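Local coordinates for thiamine-monophosphate kinase (Stenotrophomonas maltophilia, PDB 6XEP), which probably catalyses the ATP-dependent phosphorylation of thiamine monophosphate to thiamine diphosphate, the active form of vitamin B1, with the help of magnesium ions, at residues G72-T75 with L76-L80; S81-A84 with A85-A88; F115-A118 with D119-I123; L229-L232 with G233-A236; A284-R287 with D288-H291. All coordinates share one frame; numbering follows the deposited sequence. Where two conformers were deposited one is given.

In the fold
All five interactions are local, formed along helices or at their ends. Interactions 1, 2 and 3 belong to the N-terminal AIR synthase-related part of the chain, interactions 4 and 5 to the C-terminal part. Interactions 1 and 2 follow each other on helix 68-85, centres about 12 Å apart, the second finishing the helix before strand 89-99. Interaction 3, at the end of helix 104-120, packs directly against interaction 1, with Leu-117 and Ala-118 meeting Trp-73, Leu-76 and Ala-77. Interaction 4 on helix 228-239 and interaction 5 at the start of helix 287-297 are about 22 Å apart between centres. Interactions 1, 2 and 4 lie beside predicted substrate, magnesium or ATP sites; interaction 5 does not.

Interaction 1: G72-T75 with L76-L80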
# COMPACT_ATOMS: atom_id res chain seq x y z
N GLY A 72 8.12 7.12 -11.55
CA GLY A 72 6.94 7.70 -10.93
C GLY A 72 5.69 7.52 -11.76
O GLY A 72 4.63 7.14 -11.25
N TRP A 73 5.79 7.76 -13.06
CA TRP A 73 4.66 7.55 -13.96
C TRP A 73 4.21 6.09 -13.95
O TRP A 73 3.04 5.78 -13.71
CB TRP A 73 5.05 7.98 -15.38
CG TRP A 73 3.96 7.84 -16.43
CD1 TRP A 73 3.47 6.68 -16.97
CD2 TRP A 73 3.25 8.91 -17.07
NE1 TRP A 73 2.49 6.97 -17.91
CE2 TRP A 73 2.34 8.33 -17.98
CE3 TRP A 73 3.29 10.30 -16.96
CZ2 TRP A 73 1.48 9.08 -18.77
CZ3 TRP A 73 2.43 11.06 -17.75
CH2 TRP A 73 1.53 10.44 -18.63
N LYS A 74 5.15 5.17 -14.21
CA LYS A 74 4.75 3.79 -14.43
C LYS A 74 4.23 3.15 -13.15
O LYS A 74 3.28 2.36 -13.20
CB LYS A 74 5.93 2.99 -15.01
CG LYS A 74 5.50 1.56 -15.37
CD LYS A 74 6.46 0.90 -16.37
CE LYS A 74 5.89 -0.44 -16.82
NZ LYS A 74 6.72 -1.13 -17.84
N THR A 75 4.81 3.51 -11.99
CA THR A 75 4.33 2.94 -10.74
C THR A 75 2.84 3.22 -10.55
O THR A 75 2.05 2.32 -10.23
CB THR A 75 5.16 3.49 -9.56
OG1 THR A 75 6.51 3.06 -9.71
CG2 THR A 75 4.66 2.92 -8.26
N LEU A 76 2.41 4.45 -10.83
CA LEU A 76 0.99 4.76 -10.73
C LEU A 76 0.20 4.15 -11.89
O LEU A 76 -0.94 3.70 -11.70
CB LEU A 76 0.78 6.27 -10.69
CG LEU A 76 -0.65 6.79 -10.66
CD1 LEU A 76 -1.41 6.27 -9.42
CD2 LEU A 76 -0.63 8.32 -10.68
N ALA A 77 0.76 4.14 -13.10
CA ALA A 77 0.03 3.64 -14.26
C ALA A 77 -0.41 2.19 -14.08
O ALA A 77 -1.50 1.81 -14.53
CB ALA A 77 0.90 3.77 -15.52
N VAL A 78 0.42 1.36 -13.45
CA VAL A 78 0.04 -0.03 -13.22
C VAL A 78 -1.26 -0.10 -12.42
O VAL A 78 -2.18 -0.86 -12.75
CB VAL A 78 1.18 -0.80 -12.53
CG1 VAL A 78 0.73 -2.21 -12.23
CG2 VAL A 78 2.40 -0.80 -13.42
N ASN A 79 -1.35 0.69 -11.36
CA ASN A 79 -2.53 0.66 -10.50
C ASN A 79 -3.75 1.23 -11.20
O ASN A 79 -4.87 0.73 -11.03
CB ASN A 79 -2.24 1.44 -9.22
CG ASN A 79 -1.34 0.69 -8.30
OD1 ASN A 79 -0.11 0.76 -8.43
ND2 ASN A 79 -1.92 -0.06 -7.38
N LEU A 80 -3.56 2.33 -11.94
CA LEU A 80 -4.68 2.91 -12.65
C LEU A 80 -5.20 1.96 -13.72
O LEU A 80 -6.40 1.93 -13.99
CB LEU A 80 -4.26 4.24 -13.28
CG LEU A 80 -4.02 5.38 -12.29
CD1 LEU A 80 -3.58 6.64 -13.04
CD2 LEU A 80 -5.29 5.64 -11.45
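Two successive main-chain hydrogen bonds tie residues 72-75 to residues 76-80 as neighbouring turns of one alpha helix. Ala-77 N donates to Trp-73 O at 2.9 Å, lying in the carbonyl plane, and Val-78 N donates to Lys-74 O at 3.0 Å, with an N-H...O angle of 160°.

The van der Waals contacts of the side chains are slighter. The apolar pair is Trp-73 with Ala-77: the indole swings out with CG anti to the backbone N (chi1 -179°), which brings CD1 within 4.1 Å of Ala-77 CB, the methyl approaching the ring obliquely. Next along the chain, Val-78 turns its CG2 branch back over the preceding turn, 3.3 Å from Lys-74 O, and this methyl also lies 4.4 Å from Lys-74 CG, at the root of the extended lysine chain.

The polar ends look elsewhere. Lys-74 NZ forms a salt bridge with Asp-274, a predicted substrate-binding residue, and Trp-73 NE1 bonds to Pro-204 O. Thr-75 OG1, beside its own backbone N at chi1 -64°, is hydrogen-bonded to Ile-71 O one turn back. Asn-79 OD1 sits 3.2 Å from Thr-75 O, two acceptors that share no bond, while its ND2 bonds to Thr-52 OG1.

Helix 68-85 is thus enclosed on several sides: Thr-75 and Asn-79 rest on strands 48-57 and 136-145, and Trp-73, Leu-76 and Ala-77 pack against helix 104-120.

Interaction 2: S81-A84 with A85-A88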
# COMPACT_ATOMS: atom_id res chain seq x y z
N SER A 81 -4.30 1.20 -14.35
CA SER A 81 -4.74 0.22 -15.34
C SER A 81 -5.58 -0.87 -14.68
O SER A 81 -6.57 -1.34 -15.26
CB SER A 81 -3.53 -0.37 -16.05
OG SER A 81 -3.97 -1.32 -17.00
N ASP A 82 -5.19 -1.29 -13.47
CA ASP A 82 -5.98 -2.25 -12.69
C ASP A 82 -7.38 -1.69 -12.42
O ASP A 82 -8.39 -2.39 -12.57
CB ASP A 82 -5.30 -2.56 -11.36
CG ASP A 82 -3.94 -3.24 -11.49
OD1 ASP A 82 -3.58 -3.72 -12.58
OD2 ASP A 82 -3.23 -3.29 -10.46
N LEU A 83 -7.44 -0.43 -11.97
CA LEU A 83 -8.73 0.19 -11.69
C LEU A 83 -9.55 0.34 -12.96
O LEU A 83 -10.77 0.18 -12.93
CB LEU A 83 -8.53 1.57 -11.05
CG LEU A 83 -8.02 1.54 -9.61
CD1 LEU A 83 -7.91 2.95 -9.07
CD2 LEU A 83 -8.96 0.70 -8.73
N ALA A 84 -8.90 0.65 -14.08
CA ALA A 84 -9.62 0.81 -15.35
C ALA A 84 -10.36 -0.46 -15.73
O ALA A 84 -11.52 -0.41 -16.19
CB ALA A 84 -8.64 1.20 -16.45
N ALA A 85 -9.71 -1.61 -15.58
CA ALA A 85 -10.30 -2.87 -15.99
C ALA A 85 -11.49 -3.24 -15.13
O ALA A 85 -12.26 -4.11 -15.51
CB ALA A 85 -9.24 -3.99 -15.92
N MET A 86 -11.64 -2.59 -13.98
CA MET A 86 -12.83 -2.76 -13.16
C MET A 86 -13.86 -1.67 -13.38
O MET A 86 -14.93 -1.71 -12.77
CB MET A 86 -12.43 -2.83 -11.69
CG MET A 86 -11.59 -4.05 -11.43
SD MET A 86 -11.31 -4.25 -9.68
CE MET A 86 -10.09 -2.99 -9.40
N GLY A 87 -13.57 -0.71 -14.26
CA GLY A 87 -14.49 0.39 -14.48
C GLY A 87 -14.65 1.27 -13.26
O GLY A 87 -15.71 1.88 -13.06
N ALA A 88 -13.62 1.34 -12.43
CA ALA A 88 -13.68 2.11 -11.20
C ALA A 88 -13.16 3.51 -11.44
O ALA A 88 -12.25 3.72 -12.24
CB ALA A 88 -12.86 1.43 -10.10
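Leu-83 O accepts from both Met-86 N and Ala-88 N, which approach from opposite faces of its carbonyl plane as helix 68-85 ends in a Schellman motif. Of these bonds, Ala-88 N to Leu-83 O spans 3.1 Å and is nearly straight at 167°. Gly-87 N closes the turn by donating to Ala-84 O at 2.8 Å, from above the carbonyl plane, and Gly-87 supplies the positive phi (65°) with which the chain leaves the helix. Just before this, Ala-85 N still bonds to Ser-81 O in the helical manner.

Among the side chains, Met-86 runs at a slant to Leu-83. The methionine chain bends at its last torsion (chi3 -75°), folding CE back to 3.9 Å from Leu-83 CD2. That same leucine branch meets Ala-88 CB at 4.2 Å, so one methyl touches both Met-86 and Ala-88, the residue before strand 89-99. Met-86 also packs on Ala-38 of the second subunit.

Asp-82, a predicted magnesium ligand, lies near Asp-54 and Asp-223, two further predicted ligands, and Ser-81 OG is hydrogen-bonded to Asp-223. Met-86 CE also passes 3.6 Å from Asp-82 O.

Interaction 3: F115-A118 with D119-I123; sequences FALA and DQHDI
Leu-117 and His-121 cross obliquely, the leucine meeting the imidazole at its rim and not over its face. Leu-117 CD1 lies in the ring plane, 3.7 Å from His-121 CD2 and 3.8 Å from NE2. A chi1 of 178° sets the leucine CG beside its own carbonyl carbon, which carries the end of the side chain forward along the helix to the ring. Beneath one face of the imidazole, offset toward the rim, is CB of the adjacent Gln-120.

Gln-120 runs back the other way: its chain is extended beyond CG and returns along the previous turn, where NE2 makes a weak hydrogen bond to Ala-116 O at 3.3 Å. On another side of the helix, Asp-119 holds its carboxylate next to Phe-115, OD1 lying obliquely to the phenyl ring. Arg-23 of helix 17-24 joins this pair, forming a salt bridge with Asp-119 OD1 and a cation-pi contact with Phe-115.

These groups surround the C-terminal end of helix 104-120, the helix of the beta-alpha-beta unit that connects strands 89-99 and 124-132. Asp-119 N still bonds to Phe-115 O at 2.9 Å, but the regular pattern then gives way. Ala-118 O takes two donors from opposite faces of its carbonyl plane: His-121 N at 3.1 Å, well above the plane, and Ile-123 N at 3.3 Å, tilted less. Asp-122 between them has positive phi (52°).

As the chain turns toward strand 124-132, Ile-123 lays its CG2 branch against Ala-118, the methyl 3.8 Å from Ala-118 CB. Ile-123 also touches Pro-90 and Cys-93 of strand 89-99, whereas His-121 touches Leu-80 of helix 68-85 and Pro-206.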
# COMPACT_ATOMS: atom_id res chain seq x y z
N PHE A 115 2.76 12.88 -10.41
CA PHE A 115 1.70 13.87 -10.50
C PHE A 115 1.31 14.15 -11.94
O PHE A 115 0.15 14.47 -12.20
CB PHE A 115 2.10 15.18 -9.82
CG PHE A 115 2.25 15.06 -8.33
CD1 PHE A 115 1.19 14.62 -7.54
CD2 PHE A 115 3.46 15.38 -7.72
CE1 PHE A 115 1.33 14.52 -6.16
CE2 PHE A 115 3.61 15.29 -6.33
CZ PHE A 115 2.54 14.85 -5.56
N ALA A 116 2.26 14.05 -12.88
CA ALA A 116 1.87 14.25 -14.28
C ALA A 116 0.74 13.31 -14.66
O ALA A 116 -0.23 13.72 -15.29
CB ALA A 116 3.06 14.06 -15.21
N LEU A 117 0.85 12.04 -14.27
CA LEU A 117 -0.21 11.07 -14.56
C LEU A 117 -1.38 11.20 -13.59
O LEU A 117 -2.54 11.15 -14.02
CB LEU A 117 0.36 9.65 -14.53
CG LEU A 117 -0.65 8.54 -14.77
CD1 LEU A 117 -1.29 8.68 -16.14
CD2 LEU A 117 0.06 7.18 -14.62
N ALA A 118 -1.11 11.36 -12.30
CA ALA A 118 -2.17 11.43 -11.30
C ALA A 118 -3.14 12.57 -11.60
O ALA A 118 -4.36 12.39 -11.47
CB ALA A 118 -1.58 11.61 -9.90
N ASP A 119 -2.63 13.74 -11.98
CA ASP A 119 -3.49 14.89 -12.26
C ASP A 119 -4.44 14.61 -13.41
O ASP A 119 -5.56 15.14 -13.42
CB ASP A 119 -2.64 16.13 -12.58
CG ASP A 119 -1.86 16.62 -11.38
OD1 ASP A 119 -2.06 16.05 -10.28
OD2 ASP A 119 -1.07 17.58 -11.53
N GLN A 120 -4.01 13.83 -14.39
CA GLN A 120 -4.87 13.55 -15.54
C GLN A 120 -6.10 12.74 -15.16
O GLN A 120 -7.08 12.74 -15.91
CB GLN A 120 -4.10 12.79 -16.60
CG GLN A 120 -3.11 13.61 -17.37
CD GLN A 120 -2.31 12.76 -18.33
OE1 GLN A 120 -2.86 11.87 -18.99
NE2 GLN A 120 -1.01 13.00 -18.41
N HIS A 121 -6.05 12.00 -14.06
CA HIS A 121 -7.13 11.08 -13.71
C HIS A 121 -7.75 11.44 -12.37
O HIS A 121 -8.55 10.65 -11.83
CB HIS A 121 -6.60 9.66 -13.74
CG HIS A 121 -6.13 9.27 -15.10
ND1 HIS A 121 -6.99 9.14 -16.18
CD2 HIS A 121 -4.88 9.06 -15.59
CE1 HIS A 121 -6.29 8.84 -17.26
NE2 HIS A 121 -5.01 8.77 -16.93
N ASP A 122 -7.41 12.61 -11.85
CA ASP A 122 -7.97 13.13 -10.60
C ASP A 122 -7.85 12.11 -9.47
O ASP A 122 -8.77 11.93 -8.68
CB ASP A 122 -9.43 13.56 -10.80
CG ASP A 122 -9.56 14.79 -11.67
OD1 ASP A 122 -8.62 15.62 -11.69
OD2 ASP A 122 -10.60 14.95 -12.33
N ILE A 123 -6.70 11.45 -9.40
CA ILE A 123 -6.41 10.59 -8.25
C ILE A 123 -5.44 11.34 -7.35
O ILE A 123 -4.45 11.91 -7.83
CB ILE A 123 -5.88 9.20 -8.66
CG1 ILE A 123 -5.78 8.30 -7.42
CG2 ILE A 123 -4.53 9.28 -9.38
CD1 ILE A 123 -5.36 6.81 -7.70

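Interaction 4: L229-L232 with G233-A236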
# COMPACT_ATOMS: atom_id res chain seq x y z
N LEU A 229 -2.62 -13.20 -24.37
CA LEU A 229 -3.07 -14.58 -24.18
C LEU A 229 -3.29 -14.90 -22.71
O LEU A 229 -4.28 -15.56 -22.35
CB LEU A 229 -2.07 -15.55 -24.81
CG LEU A 229 -1.94 -15.38 -26.33
CD1 LEU A 229 -1.05 -16.48 -26.89
CD2 LEU A 229 -3.30 -15.38 -27.02
N ALA A 230 -2.39 -14.46 -21.84
CA ALA A 230 -2.53 -14.73 -20.42
C ALA A 230 -3.76 -14.04 -19.85
O ALA A 230 -4.56 -14.66 -19.15
CB ALA A 230 -1.27 -14.28 -19.67
N ASP A 231 -3.95 -12.76 -20.20
CA ASP A 231 -5.02 -11.98 -19.60
C ASP A 231 -6.38 -12.32 -20.21
O ASP A 231 -7.37 -12.47 -19.48
CB ASP A 231 -4.69 -10.49 -19.71
CG ASP A 231 -3.59 -10.09 -18.73
OD1 ASP A 231 -3.76 -10.34 -17.52
OD2 ASP A 231 -2.54 -9.59 -19.17
N LEU A 232 -6.45 -12.49 -21.53
CA LEU A 232 -7.69 -13.01 -22.10
C LEU A 232 -7.99 -14.39 -21.55
O LEU A 232 -9.16 -14.75 -21.37
CB LEU A 232 -7.58 -13.06 -23.62
CG LEU A 232 -8.78 -13.51 -24.42
CD1 LEU A 232 -9.99 -12.72 -24.00
CD2 LEU A 232 -8.44 -13.30 -25.89
N GLY A 233 -6.95 -15.16 -21.26
CA GLY A 233 -7.11 -16.44 -20.58
C GLY A 233 -7.90 -16.36 -19.30
O GLY A 233 -8.67 -17.27 -18.98
N HIS A 234 -7.72 -15.28 -18.52
CA HIS A 234 -8.54 -15.10 -17.33
C HIS A 234 -10.01 -14.91 -17.69
O HIS A 234 -10.89 -15.45 -17.01
CB HIS A 234 -8.06 -13.89 -16.51
CG HIS A 234 -6.64 -14.00 -16.05
ND1 HIS A 234 -6.09 -15.18 -15.62
CD2 HIS A 234 -5.66 -13.07 -15.96
CE1 HIS A 234 -4.83 -14.97 -15.28
NE2 HIS A 234 -4.55 -13.70 -15.48
N ILE A 235 -10.31 -14.16 -18.75
CA ILE A 235 -11.72 -14.03 -19.15
C ILE A 235 -12.29 -15.39 -19.55
O ILE A 235 -13.40 -15.76 -19.14
CB ILE A 235 -11.89 -13.00 -20.28
CG1 ILE A 235 -11.58 -11.59 -19.78
CG2 ILE A 235 -13.33 -13.02 -20.81
CD1 ILE A 235 -11.85 -10.51 -20.82
N ALA A 236 -11.55 -16.14 -20.35
CA ALA A 236 -12.05 -17.42 -20.84
C ALA A 236 -12.32 -18.38 -19.68
O ALA A 236 -13.37 -19.03 -19.61
CB ALA A 236 -11.03 -18.02 -21.81
O HOH W 1 -2.38 -11.82 -15.59
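Helix 228-239 of the PurM-like C-terminal domain carries, near its start, a water-bridged pair formed by Asp-231 and His-234. The two side chains lie side by side and point the same way, carboxylate and imidazole planes 66° apart. Asp-231 OD1 and His-234 NE2 are 4.0 Å apart and do not bond directly; one water joins them, donating to Asp-231 OD1 at 2.8 Å and sitting in the ring plane 2.9 Å from His-234 NE2. The carbonyl oxygen of Ala-230 lies over the centre of the imidazole, 3.6 Å above its plane, so the ring rests on the preceding turn. Asp-231 OD2 accepts from the backbone N of Ser-225 and of Asp-226, residues predicted to bind ATP and magnesium respectively.

Helical bonds run beneath: Gly-233 N to Leu-229 O at 2.9 Å and Ala-236 N to Leu-232 O at 2.9 Å, the second with an N-H...O angle of 163°. On the apolar side Leu-232 brings CD1 to 4.2 Å from Ile-235 CB.

That side faces the sheet: Leu-232 packs on strands 242-245 and 312-315 and Ile-235 on strand 220-224, while His-234 lies against Arg-153, a predicted ATP-binding residue.

Interaction 5: A284-R287 with D288-H291; sequences ADQR and DALH
Gln-286 and Leu-290 form the closely packed side of this first helical turn. Leu-290 N donates to Gln-286 O at 2.9 Å, nearly along the C=O axis, and the leucine side chain wraps the same carbonyl, its CG 3.3 Å from Gln-286 O. The CD1 branch then reaches Gln-286 CB at 3.9 Å. With CG beside its own backbone N (chi1 -72°), Leu-290 lies inward, buried against Phe-217, Trp-163, Phe-280 and Ala-282. Arg-287 extends from CG to NE toward the sheet, where it touches Trp-163 and forms a salt bridge with Asp-161 on strand 161-165. His-291, more exposed, meets the next carbonyl, Arg-287 O: its N bonds to this oxygen at 3.0 Å while the ring carbon CD2 comes near it. The imidazole also meets Trp-163 edge-to-face.

The outer side is polar and hydrated. Asp-285 O is linked by one water to Ala-289 N, at 2.8 Å from the carbonyl and 2.9 Å from the amide. A second water accepts from Asp-288 N and gives only a weak bond to the same carbonyl. Two amides of the first turn are therefore satisfied by solvent. The Gln-286 chain bends at chi2 (-58°), so that NE2 turns back to Asp-285 OD2, 3.2 Å away and above the carboxylate plane.

The arrangement is that of a helix N-terminus: a short 3-10 segment, 284-286, follows strand 277-282 and ends in the N-cap residue Gln-286, and helix 287-297 begins at the surface of the C-terminal domain with the amides of Asp-288 and Ala-289 hydrogen-bonded to water.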
# COMPACT_ATOMS: atom_id res chain seq x y z
N ALA A 284 -22.26 -8.69 -30.30
CA ALA A 284 -21.94 -8.34 -31.68
C ALA A 284 -22.68 -7.10 -32.17
O ALA A 284 -22.20 -6.41 -33.08
CB ALA A 284 -22.23 -9.52 -32.61
N ASP A 285 -23.85 -6.81 -31.60
CA ASP A 285 -24.59 -5.65 -32.07
C ASP A 285 -24.07 -4.33 -31.49
O ASP A 285 -24.65 -3.28 -31.80
CB ASP A 285 -26.09 -5.83 -31.78
CG ASP A 285 -26.44 -5.84 -30.30
OD1 ASP A 285 -27.64 -5.93 -29.97
OD2 ASP A 285 -25.54 -5.76 -29.45
N GLN A 286 -22.99 -4.36 -30.72
CA GLN A 286 -22.33 -3.15 -30.24
C GLN A 286 -21.23 -2.64 -31.19
O GLN A 286 -20.52 -1.70 -30.83
CB GLN A 286 -21.72 -3.39 -28.85
CG GLN A 286 -22.73 -3.72 -27.78
CD GLN A 286 -23.79 -2.66 -27.63
OE1 GLN A 286 -23.48 -1.50 -27.34
NE2 GLN A 286 -25.04 -3.03 -27.85
N ARG A 287 -21.08 -3.23 -32.38
CA ARG A 287 -19.93 -2.88 -33.22
C ARG A 287 -19.97 -1.42 -33.62
O ARG A 287 -18.97 -0.71 -33.48
CB ARG A 287 -19.88 -3.77 -34.46
CG ARG A 287 -19.26 -5.12 -34.17
CD ARG A 287 -19.32 -5.99 -35.40
NE ARG A 287 -18.99 -7.38 -35.08
CZ ARG A 287 -18.90 -8.34 -35.99
NH1 ARG A 287 -19.09 -8.05 -37.29
NH2 ARG A 287 -18.61 -9.57 -35.61
N ASP A 288 -21.12 -0.96 -34.13
CA ASP A 288 -21.27 0.44 -34.53
C ASP A 288 -20.97 1.37 -33.37
O ASP A 288 -20.25 2.36 -33.52
CB ASP A 288 -22.69 0.69 -35.06
CG ASP A 288 -22.97 -0.02 -36.36
OD1 ASP A 288 -22.03 -0.59 -36.95
OD2 ASP A 288 -24.14 0.01 -36.80
N ALA A 289 -21.52 1.05 -32.19
CA ALA A 289 -21.35 1.93 -31.04
C ALA A 289 -19.90 2.00 -30.60
O ALA A 289 -19.40 3.06 -30.23
CB ALA A 289 -22.24 1.45 -29.89
N LEU A 290 -19.20 0.86 -30.65
CA LEU A 290 -17.81 0.84 -30.22
C LEU A 290 -16.91 1.56 -31.21
O LEU A 290 -15.93 2.19 -30.80
CB LEU A 290 -17.36 -0.61 -29.99
CG LEU A 290 -17.99 -1.22 -28.73
CD1 LEU A 290 -17.85 -2.75 -28.70
CD2 LEU A 290 -17.37 -0.60 -27.48
N HIS A 291 -17.21 1.50 -32.51
CA HIS A 291 -16.44 2.32 -33.45
C HIS A 291 -16.67 3.80 -33.16
O HIS A 291 -15.73 4.60 -33.21
CB HIS A 291 -16.82 1.99 -34.89
CG HIS A 291 -16.38 0.62 -35.31
ND1 HIS A 291 -15.06 0.23 -35.27
CD2 HIS A 291 -17.08 -0.46 -35.73
CE1 HIS A 291 -14.96 -1.02 -35.67
NE2 HIS A 291 -16.17 -1.47 -35.95
O HOH W 2 -23.32 -2.60 -34.70
O HOH W 3 -23.85 -0.63 -32.11